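Local atomic coordinates of hydrazine synthase subunit alpha (Candidatus Kuenenia stuttgartiensis, PDB entry 5C2V), a protein that makes hydrazine within the hydrazine synthase complex, condensing ammonia with hydroxylamine formed by the gamma subunit, and carries two heme c groups. Residues I129-E137 and K391-T399; Q509-S520 and H587-R595. All blocks are in the same frame, centred on the assembly; numbering follows the deposited sequence.

Interaction 1 of 2, residues I129-E137 and K391-T399; sequences IYYAAGSIE and KYKPRWINT
Trp396 lies with one face against the turn at Ala133 and Gly134. Gly134 N sits 3.3 Å above the ring plane, offset toward the rim, and Gly134 CA makes a CH-pi contact with the five-membered ring, 3.9 Å from its centroid. The indole lies over Gly134 because its CG stands between the backbone N and the carbonyl carbon (chi1 68°). Trp396 CB packs on Ala133 CB at 4.2 Å. Ile136 CD1 approaches the same ring obliquely, 4.3 Å from Trp396 CD1. Tyr131 extends its phenol to the backbone of 395-397, and its OH accepts a hydrogen bond from Ile397 N at 3.3 Å. The hydroxyl is bonded a second time, to Gly237 O, and so joins the backbones at Ile397 and Gly237. Lys393 meets the later part of the loop, at Ile136. Its straight chain passes over Ala132, with CD 3.9 Å from Ala132 CB, and NZ meets Ile136 O at 3.1 Å from above the carbonyl plane, 52° out of it. The ammonium group has a cation-pi partner in Trp86, which also packs on Ala132 and Pro394. Farther out, Arg20 of the gamma subunit bonds to Lys393 O and packs on Ile136, while Arg395 NH2 bonds to Thr16 O of its own chain and to Ala54 O of the gamma subunit. The strand that ends in Tyr131 is paired with strand 154-171, and Tyr131 and Pro394 both rest on Leu233 of strand 228-233. Residues 391-399 are the chain leaving the six-bladed beta-propeller after strand 381-387, which closes the ring beside strand 31-37; they run across loops that follow the first strands of successive blades and are held there against the gamma subunit.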
# COMPACT_ATOMS: atom_id res chain seq x y z
N ILE D 129 -29.03 21.08 4.68
CA ILE D 129 -29.23 21.60 3.33
C ILE D 129 -30.70 21.50 2.93
O ILE D 129 -31.44 20.67 3.48
CB ILE D 129 -28.38 20.85 2.27
CG1 ILE D 129 -28.73 19.36 2.27
CG2 ILE D 129 -26.89 21.07 2.51
CD1 ILE D 129 -28.05 18.58 1.16
N TYR D 130 -31.11 22.34 1.99
CA TYR D 130 -32.48 22.29 1.49
C TYR D 130 -32.58 21.41 0.26
O TYR D 130 -31.79 21.53 -0.68
CB TYR D 130 -32.99 23.70 1.16
CG TYR D 130 -33.18 24.58 2.38
CD1 TYR D 130 -34.17 24.31 3.31
CD2 TYR D 130 -32.38 25.70 2.58
CE1 TYR D 130 -34.35 25.12 4.42
CE2 TYR D 130 -32.55 26.52 3.68
CZ TYR D 130 -33.54 26.22 4.60
OH TYR D 130 -33.72 27.02 5.70
N TYR D 131 -33.55 20.50 0.28
CA TYR D 131 -33.85 19.67 -0.87
C TYR D 131 -35.30 19.88 -1.23
O TYR D 131 -36.18 19.58 -0.43
CB TYR D 131 -33.57 18.20 -0.57
CG TYR D 131 -33.79 17.28 -1.76
CD1 TYR D 131 -32.96 17.35 -2.87
CD2 TYR D 131 -34.81 16.35 -1.76
CE1 TYR D 131 -33.15 16.52 -3.95
CE2 TYR D 131 -35.01 15.51 -2.84
CZ TYR D 131 -34.18 15.60 -3.94
OH TYR D 131 -34.36 14.77 -5.01
N ALA D 132 -35.57 20.37 -2.43
CA ALA D 132 -36.93 20.76 -2.72
C ALA D 132 -37.68 19.57 -3.31
O ALA D 132 -37.45 19.16 -4.45
CB ALA D 132 -36.95 21.93 -3.68
N ALA D 133 -38.58 19.02 -2.50
CA ALA D 133 -39.31 17.81 -2.83
C ALA D 133 -40.79 18.10 -2.94
O ALA D 133 -41.46 18.36 -1.94
CB ALA D 133 -39.05 16.74 -1.78
N GLY D 134 -41.30 18.06 -4.16
CA GLY D 134 -42.67 18.47 -4.42
C GLY D 134 -42.80 19.98 -4.35
O GLY D 134 -43.90 20.52 -4.42
N SER D 135 -41.67 20.66 -4.17
CA SER D 135 -41.63 22.12 -4.21
C SER D 135 -40.67 22.59 -5.29
O SER D 135 -39.46 22.44 -5.16
CB SER D 135 -41.21 22.68 -2.85
OG SER D 135 -41.85 21.99 -1.79
N ILE D 136 -41.21 23.17 -6.35
CA ILE D 136 -40.37 23.72 -7.41
C ILE D 136 -40.71 25.20 -7.54
O ILE D 136 -39.85 26.06 -7.35
CB ILE D 136 -40.58 22.99 -8.74
CG1 ILE D 136 -40.14 21.53 -8.61
CG2 ILE D 136 -39.80 23.66 -9.86
CD1 ILE D 136 -38.72 21.36 -8.11
N GLU D 137 -41.97 25.48 -7.86
CA GLU D 137 -42.47 26.84 -7.85
C GLU D 137 -43.15 27.16 -6.52
O GLU D 137 -43.78 26.30 -5.91
CB GLU D 137 -43.45 27.05 -9.01
CG GLU D 137 -44.27 25.81 -9.35
CD GLU D 137 -45.12 26.01 -10.59
OE1 GLU D 137 -44.56 26.33 -11.66
OE2 GLU D 137 -46.36 25.84 -10.50
N LYS D 391 -30.67 30.06 -6.20
CA LYS D 391 -30.22 28.73 -6.61
C LYS D 391 -31.30 27.98 -7.36
O LYS D 391 -32.46 27.94 -6.93
CB LYS D 391 -29.78 27.91 -5.40
CG LYS D 391 -28.54 28.44 -4.71
CD LYS D 391 -28.22 27.62 -3.48
CE LYS D 391 -26.96 28.12 -2.80
NZ LYS D 391 -26.67 27.36 -1.56
N TYR D 392 -30.93 27.39 -8.49
CA TYR D 392 -31.85 26.54 -9.24
C TYR D 392 -32.14 25.28 -8.43
O TYR D 392 -31.29 24.81 -7.68
CB TYR D 392 -31.29 26.19 -10.61
CG TYR D 392 -32.32 25.64 -11.57
CD1 TYR D 392 -33.23 26.48 -12.19
CD2 TYR D 392 -32.39 24.28 -11.84
CE1 TYR D 392 -34.18 25.99 -13.07
CE2 TYR D 392 -33.33 23.78 -12.72
CZ TYR D 392 -34.22 24.63 -13.33
OH TYR D 392 -35.16 24.14 -14.20
N LYS D 393 -33.34 24.74 -8.59
CA LYS D 393 -33.75 23.57 -7.82
C LYS D 393 -33.50 22.28 -8.59
O LYS D 393 -33.90 22.15 -9.75
CB LYS D 393 -35.22 23.66 -7.43
CG LYS D 393 -35.51 24.73 -6.39
CD LYS D 393 -37.01 24.88 -6.16
CE LYS D 393 -37.31 26.00 -5.18
NZ LYS D 393 -38.62 25.80 -4.50
N PRO D 394 -32.82 21.32 -7.95
CA PRO D 394 -32.59 19.99 -8.53
C PRO D 394 -33.87 19.16 -8.56
O PRO D 394 -34.81 19.46 -7.83
CB PRO D 394 -31.56 19.36 -7.59
CG PRO D 394 -30.99 20.50 -6.80
CD PRO D 394 -32.11 21.48 -6.67
N ARG D 395 -33.90 18.14 -9.41
CA ARG D 395 -35.05 17.26 -9.53
C ARG D 395 -35.31 16.52 -8.22
O ARG D 395 -34.37 16.16 -7.51
CB ARG D 395 -34.83 16.26 -10.67
CG ARG D 395 -34.34 16.92 -11.94
CD ARG D 395 -33.66 15.93 -12.87
NE ARG D 395 -33.06 16.60 -14.02
CZ ARG D 395 -32.99 16.09 -15.24
NH1 ARG D 395 -33.49 14.89 -15.48
NH2 ARG D 395 -32.43 16.78 -16.22
N TRP D 396 -36.58 16.30 -7.90
CA TRP D 396 -36.91 15.52 -6.71
C TRP D 396 -37.39 14.13 -7.12
O TRP D 396 -38.32 13.98 -7.92
CB TRP D 396 -37.96 16.24 -5.85
CG TRP D 396 -39.32 16.36 -6.45
CD1 TRP D 396 -39.75 17.31 -7.33
CD2 TRP D 396 -40.45 15.52 -6.19
NE1 TRP D 396 -41.07 17.11 -7.65
CE2 TRP D 396 -41.53 16.01 -6.96
CE3 TRP D 396 -40.66 14.39 -5.39
CZ2 TRP D 396 -42.79 15.42 -6.95
CZ3 TRP D 396 -41.91 13.80 -5.38
CH2 TRP D 396 -42.96 14.32 -6.16
N ILE D 397 -36.74 13.12 -6.56
CA ILE D 397 -36.99 11.73 -6.93
C ILE D 397 -38.11 11.13 -6.09
O ILE D 397 -38.23 11.42 -4.90
CB ILE D 397 -35.71 10.88 -6.77
CG1 ILE D 397 -34.51 11.59 -7.41
CG2 ILE D 397 -35.90 9.50 -7.39
CD1 ILE D 397 -34.68 11.87 -8.89
N ASN D 398 -38.93 10.29 -6.71
CA ASN D 398 -40.04 9.64 -6.03
C ASN D 398 -39.58 8.68 -4.94
O ASN D 398 -38.74 7.82 -5.17
CB ASN D 398 -40.91 8.89 -7.04
CG ASN D 398 -41.60 9.81 -8.02
OD1 ASN D 398 -42.69 10.31 -7.76
ND2 ASN D 398 -40.96 10.04 -9.16
N THR D 399 -40.15 8.84 -3.74
CA THR D 399 -39.82 7.97 -2.62
C THR D 399 -40.90 6.92 -2.38
O THR D 399 -42.09 7.22 -2.36
CB THR D 399 -39.61 8.77 -1.32
OG1 THR D 399 -39.58 7.87 -0.21
CG2 THR D 399 -40.72 9.78 -1.12

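Interaction 2 of 2, residues Q509-S520 and H587-R595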
# COMPACT_ATOMS: atom_id res chain seq x y z
N GLN D 509 -28.86 -17.59 3.29
CA GLN D 509 -29.76 -17.78 2.15
C GLN D 509 -29.08 -18.57 1.03
O GLN D 509 -27.94 -18.31 0.69
CB GLN D 509 -30.23 -16.42 1.61
CG GLN D 509 -31.34 -16.54 0.58
CD GLN D 509 -32.57 -17.23 1.13
OE1 GLN D 509 -33.13 -18.12 0.49
NE2 GLN D 509 -33.00 -16.82 2.32
N TYR D 510 -29.80 -19.54 0.46
CA TYR D 510 -29.21 -20.39 -0.56
C TYR D 510 -28.93 -19.63 -1.86
O TYR D 510 -29.52 -18.57 -2.11
CB TYR D 510 -30.11 -21.60 -0.85
CG TYR D 510 -31.48 -21.26 -1.39
CD1 TYR D 510 -31.70 -21.12 -2.76
CD2 TYR D 510 -32.57 -21.11 -0.54
CE1 TYR D 510 -32.95 -20.82 -3.26
CE2 TYR D 510 -33.83 -20.82 -1.04
CZ TYR D 510 -34.01 -20.67 -2.40
OH TYR D 510 -35.26 -20.38 -2.89
N VAL D 511 -28.02 -20.16 -2.66
CA VAL D 511 -27.66 -19.56 -3.94
C VAL D 511 -27.99 -20.51 -5.09
O VAL D 511 -27.70 -21.70 -5.02
CB VAL D 511 -26.16 -19.19 -3.99
CG1 VAL D 511 -25.76 -18.72 -5.38
CG2 VAL D 511 -25.85 -18.12 -2.96
N GLU D 512 -28.61 -19.97 -6.14
CA GLU D 512 -28.99 -20.77 -7.30
C GLU D 512 -27.76 -21.28 -8.05
O GLU D 512 -26.66 -20.75 -7.90
CB GLU D 512 -29.88 -19.96 -8.25
CG GLU D 512 -31.19 -19.48 -7.63
CD GLU D 512 -32.18 -20.61 -7.41
OE1 GLU D 512 -33.16 -20.40 -6.67
OE2 GLU D 512 -31.98 -21.70 -7.99
N SER D 513 -27.96 -22.32 -8.86
CA SER D 513 -26.88 -22.97 -9.59
C SER D 513 -26.16 -22.03 -10.55
O SER D 513 -25.02 -22.28 -10.94
CB SER D 513 -27.41 -24.18 -10.35
OG SER D 513 -28.30 -23.78 -11.38
N ASP D 514 -26.82 -20.94 -10.94
CA ASP D 514 -26.22 -19.98 -11.86
C ASP D 514 -25.54 -18.84 -11.12
O ASP D 514 -25.01 -17.91 -11.74
CB ASP D 514 -27.28 -19.43 -12.83
CG ASP D 514 -28.32 -18.58 -12.12
OD1 ASP D 514 -28.59 -18.82 -10.93
OD2 ASP D 514 -28.87 -17.66 -12.77
N GLY D 515 -25.55 -18.91 -9.79
CA GLY D 515 -24.87 -17.92 -8.97
C GLY D 515 -25.77 -16.78 -8.53
O GLY D 515 -25.30 -15.82 -7.92
N SER D 516 -27.05 -16.89 -8.83
CA SER D 516 -28.01 -15.85 -8.46
C SER D 516 -28.64 -16.13 -7.11
O SER D 516 -28.93 -17.28 -6.77
CB SER D 516 -29.11 -15.73 -9.53
OG SER D 516 -29.83 -16.94 -9.66
N THR D 517 -28.84 -15.09 -6.32
CA THR D 517 -29.49 -15.24 -5.02
C THR D 517 -30.37 -14.03 -4.70
O THR D 517 -30.10 -12.92 -5.15
CB THR D 517 -28.45 -15.43 -3.89
OG1 THR D 517 -29.13 -15.73 -2.66
CG2 THR D 517 -27.61 -14.18 -3.70
N VAL D 518 -31.43 -14.26 -3.94
CA VAL D 518 -32.34 -13.20 -3.53
C VAL D 518 -32.92 -13.53 -2.16
O VAL D 518 -33.17 -14.69 -1.85
CB VAL D 518 -33.48 -13.00 -4.57
CG1 VAL D 518 -34.26 -14.30 -4.76
CG2 VAL D 518 -34.40 -11.87 -4.15
N THR D 519 -33.12 -12.51 -1.33
CA THR D 519 -33.67 -12.76 -0.00
C THR D 519 -34.43 -11.57 0.58
O THR D 519 -34.26 -10.42 0.16
CB THR D 519 -32.57 -13.15 1.00
OG1 THR D 519 -33.17 -13.78 2.14
CG2 THR D 519 -31.78 -11.94 1.44
N SER D 520 -35.28 -11.88 1.55
CA SER D 520 -35.96 -10.88 2.37
C SER D 520 -35.31 -10.86 3.75
O SER D 520 -34.93 -11.90 4.28
CB SER D 520 -37.45 -11.19 2.49
OG SER D 520 -38.05 -11.34 1.21
N HIS D 587 -46.37 -8.55 -1.03
CA HIS D 587 -45.36 -7.53 -1.27
C HIS D 587 -44.12 -8.16 -1.89
O HIS D 587 -43.60 -7.70 -2.90
CB HIS D 587 -44.99 -6.81 0.03
CG HIS D 587 -46.06 -5.90 0.55
ND1 HIS D 587 -46.41 -5.84 1.88
CD2 HIS D 587 -46.84 -4.99 -0.08
CE1 HIS D 587 -47.36 -4.95 2.05
NE2 HIS D 587 -47.64 -4.42 0.87
N TYR D 588 -43.64 -9.23 -1.25
CA TYR D 588 -42.51 -10.00 -1.75
C TYR D 588 -42.69 -11.49 -1.47
O TYR D 588 -43.10 -11.88 -0.37
CB TYR D 588 -41.19 -9.53 -1.13
CG TYR D 588 -40.70 -8.19 -1.64
CD1 TYR D 588 -40.28 -8.04 -2.95
CD2 TYR D 588 -40.65 -7.09 -0.80
CE1 TYR D 588 -39.82 -6.82 -3.41
CE2 TYR D 588 -40.20 -5.87 -1.25
CZ TYR D 588 -39.78 -5.74 -2.56
OH TYR D 588 -39.33 -4.52 -3.02
N ASP D 589 -42.41 -12.32 -2.47
CA ASP D 589 -42.48 -13.76 -2.31
C ASP D 589 -41.11 -14.40 -2.04
O ASP D 589 -41.00 -15.63 -1.98
CB ASP D 589 -43.12 -14.40 -3.54
CG ASP D 589 -44.55 -13.93 -3.75
OD1 ASP D 589 -45.43 -14.34 -2.96
OD2 ASP D 589 -44.78 -13.16 -4.70
N SER D 590 -40.08 -13.59 -1.91
CA SER D 590 -38.73 -14.10 -1.65
C SER D 590 -38.60 -14.61 -0.22
O SER D 590 -39.17 -14.02 0.71
CB SER D 590 -37.68 -13.02 -1.93
OG SER D 590 -37.92 -11.86 -1.16
N PRO D 591 -37.85 -15.70 -0.03
CA PRO D 591 -37.65 -16.31 1.30
C PRO D 591 -36.85 -15.42 2.25
O PRO D 591 -35.95 -14.70 1.82
CB PRO D 591 -36.87 -17.59 0.99
CG PRO D 591 -37.11 -17.86 -0.46
CD PRO D 591 -37.23 -16.51 -1.09
N PHE D 592 -37.19 -15.47 3.53
CA PHE D 592 -36.44 -14.76 4.56
C PHE D 592 -35.17 -15.51 4.93
O PHE D 592 -35.08 -16.72 4.74
CB PHE D 592 -37.31 -14.53 5.80
CG PHE D 592 -38.39 -13.52 5.60
CD1 PHE D 592 -39.63 -13.90 5.12
CD2 PHE D 592 -38.17 -12.18 5.89
CE1 PHE D 592 -40.64 -12.96 4.93
CE2 PHE D 592 -39.17 -11.24 5.70
CZ PHE D 592 -40.40 -11.63 5.22
N ALA D 593 -34.18 -14.79 5.45
CA ALA D 593 -32.90 -15.38 5.83
C ALA D 593 -33.08 -16.48 6.88
O ALA D 593 -33.67 -16.26 7.94
CB ALA D 593 -31.96 -14.31 6.35
N PHE D 594 -32.56 -17.66 6.57
CA PHE D 594 -32.68 -18.82 7.46
C PHE D 594 -31.67 -18.74 8.60
O PHE D 594 -30.59 -18.18 8.44
CB PHE D 594 -32.49 -20.12 6.67
CG PHE D 594 -33.52 -20.34 5.60
CD1 PHE D 594 -33.41 -19.70 4.37
CD2 PHE D 594 -34.59 -21.18 5.82
CE1 PHE D 594 -34.36 -19.91 3.38
CE2 PHE D 594 -35.54 -21.39 4.83
CZ PHE D 594 -35.42 -20.75 3.61
N ARG D 595 -32.03 -19.31 9.74
CA ARG D 595 -31.19 -19.22 10.93
C ARG D 595 -30.02 -20.20 10.90
O ARG D 595 -28.89 -19.84 11.25
CB ARG D 595 -32.03 -19.45 12.19
CG ARG D 595 -31.22 -19.65 13.46
CD ARG D 595 -32.09 -19.61 14.70
NE ARG D 595 -32.23 -18.25 15.22
CZ ARG D 595 -31.80 -17.86 16.41
NH1 ARG D 595 -31.20 -18.73 17.21
NH2 ARG D 595 -31.97 -16.61 16.81
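Thr519 holds its OG1 anti to the backbone N (chi1 -162°), which carries the hydroxyl to Pro591 O at 2.9 Å; Gln509, bent about CB-CG (chi2 60°), brings its amide to the same loop. Pro591 O is gripped twice, since Ser520 N also donates to it at 2.9 Å, and the two donors come from opposite faces of the carbonyl plane. Ala593 N returns the link to Ser520 O at 3.2 Å. Together the two backbone bonds flank Phe592 and make a single isolated bridge with Ser520. Ser520 CB lies over one face of the Phe592 ring, a CH-pi contact 3.8 Å from its centroid. Gln509 NE2 gives a weak bond to Phe592 O (3.2 Å) and stands at the edge of the Phe594 ring, 3.5 Å from CE1, with amide and ring planes 47° apart. Tyr510 packs alongside, its OH 4.0 Å from Pro591 CG, and its ring edge faces Phe594 CE1. Behind the bridge, Thr430 packs on Ser520 and Ser590, and Trp431 on Thr519. The loop thereby adds one bridge to the outer edge of strand 517-522 in a three-stranded sheet of the middle domain, whose far strand, 553-556, ends at the heme-binding Cys556; the Thr519 side chain is about 9 Å from a heme c.

In the fold
Both segments of interaction 1 precede those of interaction 2 in the sequence; their centres are about 36 Å apart and their nearest atoms about 12 Å. They share no sheet. The first ties the chain leaving the six-bladed propeller to the end of strand 124-131, whereas the second attaches a later loop to strands 503-510 and 517-522, which belong to two sheets of the middle domain. Both are buried joins between parts distant in sequence. The gamma subunit spreads over much of interaction 1 and touches interaction 2 at Tyr588, so interaction 1 belongs largely to the subunit interface and interaction 2 to the surroundings of the middle-domain heme.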